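Local coordinates for WbbM protein (Klebsiella pneumoniae, PDB 6U4B) that is a trimeric, bifunctional glycosyltransferase that polymerises O-antigen, with a magnesium-binding domain of the glycosyltransferase family 8 type, at residues 427-432 / 517-522. Residues are numbered along the deposited sequence; the frame is centred on the assembly and turned at random.
Sequences LVAAVK and RVTFLP
Thr-519 N donates to Val-428 O at 2.9 Å, and Thr-519 O then takes Ala-430 N, also at 2.9 Å. Leu-521 N continues the parallel ladder to Ala-430 O. At the start, Arg-517 O receives Leu-427 N at 2.8 Å and, weakly, Val-428 N. Beyond the last direct bond, a water accepts from Lys-432 N and donates to Leu-521 O, bridging the strands where they diverge.

Side chains point alternately to the two faces of the sheet along each strand. Val-428 CG2 meets Val-518 CG2 at 3.6 Å on one face; on the other, Ala-429 CB lies 3.9 Å from Thr-519 CB and 4.0 Å from Leu-521 CD2. This pairing extends the mixed sheet of the family 8 domain: strand 428-432 has antiparallel neighbours 472-473 and 477-479, and Val-431 comes within about 8 Å of the magnesium ligand His-560, side chain to side chain.

Bends at chi2 (-73°) and chi3 (-57°) fold Arg-517 back, laying one guanidinium face over Leu-427 CG. Arg-517 NH2 is held by Asn-425 O and by a salt bridge to Glu-487, while Asn-426 ND2 hydrogen-bonds Thr-519 OG1.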
loop_
_atom_site.group_PDB
_atom_site.type_symbol
_atom_site.label_atom_id
_atom_site.label_comp_id
_atom_site.label_asym_id
_atom_site.label_seq_id
_atom_site.Cartn_x
_atom_site.Cartn_y
_atom_site.Cartn_z
ATOM N N LEU A 427 -40.878 6.993 6.877
ATOM C CA LEU A 427 -40.564 6.083 5.785
ATOM C C LEU A 427 -39.079 6.073 5.457
ATOM O O LEU A 427 -38.548 5.031 5.056
ATOM C CB LEU A 427 -41.385 6.448 4.550
ATOM C CG LEU A 427 -42.896 6.351 4.760
ATOM C CD1 LEU A 427 -43.643 6.684 3.477
ATOM C CD2 LEU A 427 -43.278 4.967 5.269
ATOM N N VAL A 428 -38.392 7.207 5.621
ATOM C CA VAL A 428 -36.974 7.311 5.305
ATOM C C VAL A 428 -36.285 8.248 6.286
ATOM O O VAL A 428 -36.920 9.033 6.994
ATOM C CB VAL A 428 -36.717 7.817 3.864
ATOM C CG1 VAL A 428 -37.149 6.789 2.831
ATOM C CG2 VAL A 428 -37.422 9.152 3.639
ATOM N N ALA A 429 -34.958 8.143 6.313
ATOM C CA ALA A 429 -34.087 9.135 6.922
ATOM C C ALA A 429 -33.132 9.629 5.849
ATOM O O ALA A 429 -32.576 8.822 5.097
ATOM C CB ALA A 429 -33.318 8.559 8.113
ATOM N N ALA A 430 -32.956 10.946 5.766
ATOM C CA ALA A 430 -32.159 11.532 4.697
ATOM C C ALA A 430 -31.675 12.906 5.134
ATOM O O ALA A 430 -32.103 13.442 6.158
ATOM C CB ALA A 430 -32.956 11.618 3.389
ATOM N N VAL A 431 -30.779 13.475 4.331
ATOM C CA VAL A 431 -30.185 14.776 4.606
ATOM C C VAL A 431 -30.943 15.837 3.823
ATOM O O VAL A 431 -31.224 15.659 2.631
ATOM C CB VAL A 431 -28.689 14.793 4.252
ATOM C CG1 VAL A 431 -28.085 16.149 4.585
ATOM C CG2 VAL A 431 -27.963 13.679 4.991
ATOM N N LYS A 432 -31.278 16.937 4.498
ATOM C CA LYS A 432 -31.927 18.063 3.844
ATOM C C LYS A 432 -31.068 18.583 2.698
ATOM O O LYS A 432 -29.857 18.763 2.838
ATOM C CB LYS A 432 -32.189 19.171 4.864
ATOM C CG LYS A 432 -32.974 20.360 4.342
ATOM C CD LYS A 432 -32.801 21.549 5.278
ATOM C CE LYS A 432 -33.667 22.724 4.869
ATOM N NZ LYS A 432 -33.570 23.019 3.412
ATOM N N ARG A 517 -42.830 12.293 6.176
ATOM C CA ARG A 517 -42.458 10.991 6.717
ATOM C C ARG A 517 -40.947 10.811 6.656
ATOM O O ARG A 517 -40.441 9.721 6.379
ATOM C CB ARG A 517 -43.160 9.859 5.968
ATOM C CG ARG A 517 -44.660 10.059 5.751
ATOM C CD ARG A 517 -45.467 9.879 7.032
ATOM N NE ARG A 517 -45.248 8.571 7.650
ATOM C CZ ARG A 517 -45.800 7.437 7.228
ATOM N NH1 ARG A 517 -46.606 7.434 6.175
ATOM N NH2 ARG A 517 -45.541 6.299 7.860
ATOM N N VAL A 518 -40.204 11.888 6.900
ATOM C CA VAL A 518 -38.756 11.904 6.720
ATOM C C VAL A 518 -38.099 12.307 8.033
ATOM O O VAL A 518 -38.414 13.364 8.593
ATOM C CB VAL A 518 -38.334 12.854 5.588
ATOM C CG1 VAL A 518 -36.821 12.950 5.507
ATOM C CG2 VAL A 518 -38.910 12.391 4.262
ATOM N N THR A 519 -37.192 11.464 8.519
ATOM C CA THR A 519 -36.258 11.841 9.572
ATOM C C THR A 519 -35.061 12.527 8.925
ATOM O O THR A 519 -34.508 12.019 7.947
ATOM C CB THR A 519 -35.801 10.619 10.369
ATOM O OG1 THR A 519 -36.897 10.115 11.142
ATOM C CG2 THR A 519 -34.654 10.982 11.301
ATOM N N PHE A 520 -34.677 13.684 9.450
ATOM C CA PHE A 520 -33.626 14.484 8.832
ATOM C C PHE A 520 -32.283 14.163 9.475
ATOM O O PHE A 520 -32.113 14.319 10.689
ATOM C CB PHE A 520 -33.957 15.971 8.925
ATOM C CG PHE A 520 -35.153 16.359 8.106
ATOM C CD1 PHE A 520 -35.073 16.402 6.724
ATOM C CD2 PHE A 520 -36.363 16.653 8.714
ATOM C CE1 PHE A 520 -36.172 16.746 5.961
ATOM C CE2 PHE A 520 -37.469 17.001 7.956
ATOM C CZ PHE A 520 -37.373 17.047 6.576
ATOM N N LEU A 521 -31.344 13.693 8.659
ATOM C CA LEU A 521 -29.997 13.377 9.098
ATOM C C LEU A 521 -29.125 14.630 9.076
ATOM O O LEU A 521 -29.330 15.525 8.250
ATOM C CB LEU A 521 -29.383 12.307 8.200
ATOM C CG LEU A 521 -30.087 10.951 8.213
ATOM C CD1 LEU A 521 -29.449 9.993 7.213
ATOM C CD2 LEU A 521 -30.066 10.363 9.616
ATOM N N PRO A 522 -28.154 14.725 9.982
ATOM C CA PRO A 522 -27.275 15.899 9.990
ATOM C C PRO A 522 -26.478 16.008 8.698
ATOM O O PRO A 522 -26.203 15.015 8.020
ATOM C CB PRO A 522 -26.363 15.659 11.200
ATOM C CG PRO A 522 -26.474 14.198 11.496
ATOM C CD PRO A 522 -27.859 13.798 11.086
HETATM O O HOH W 1 -30.731 17.467 7.290
#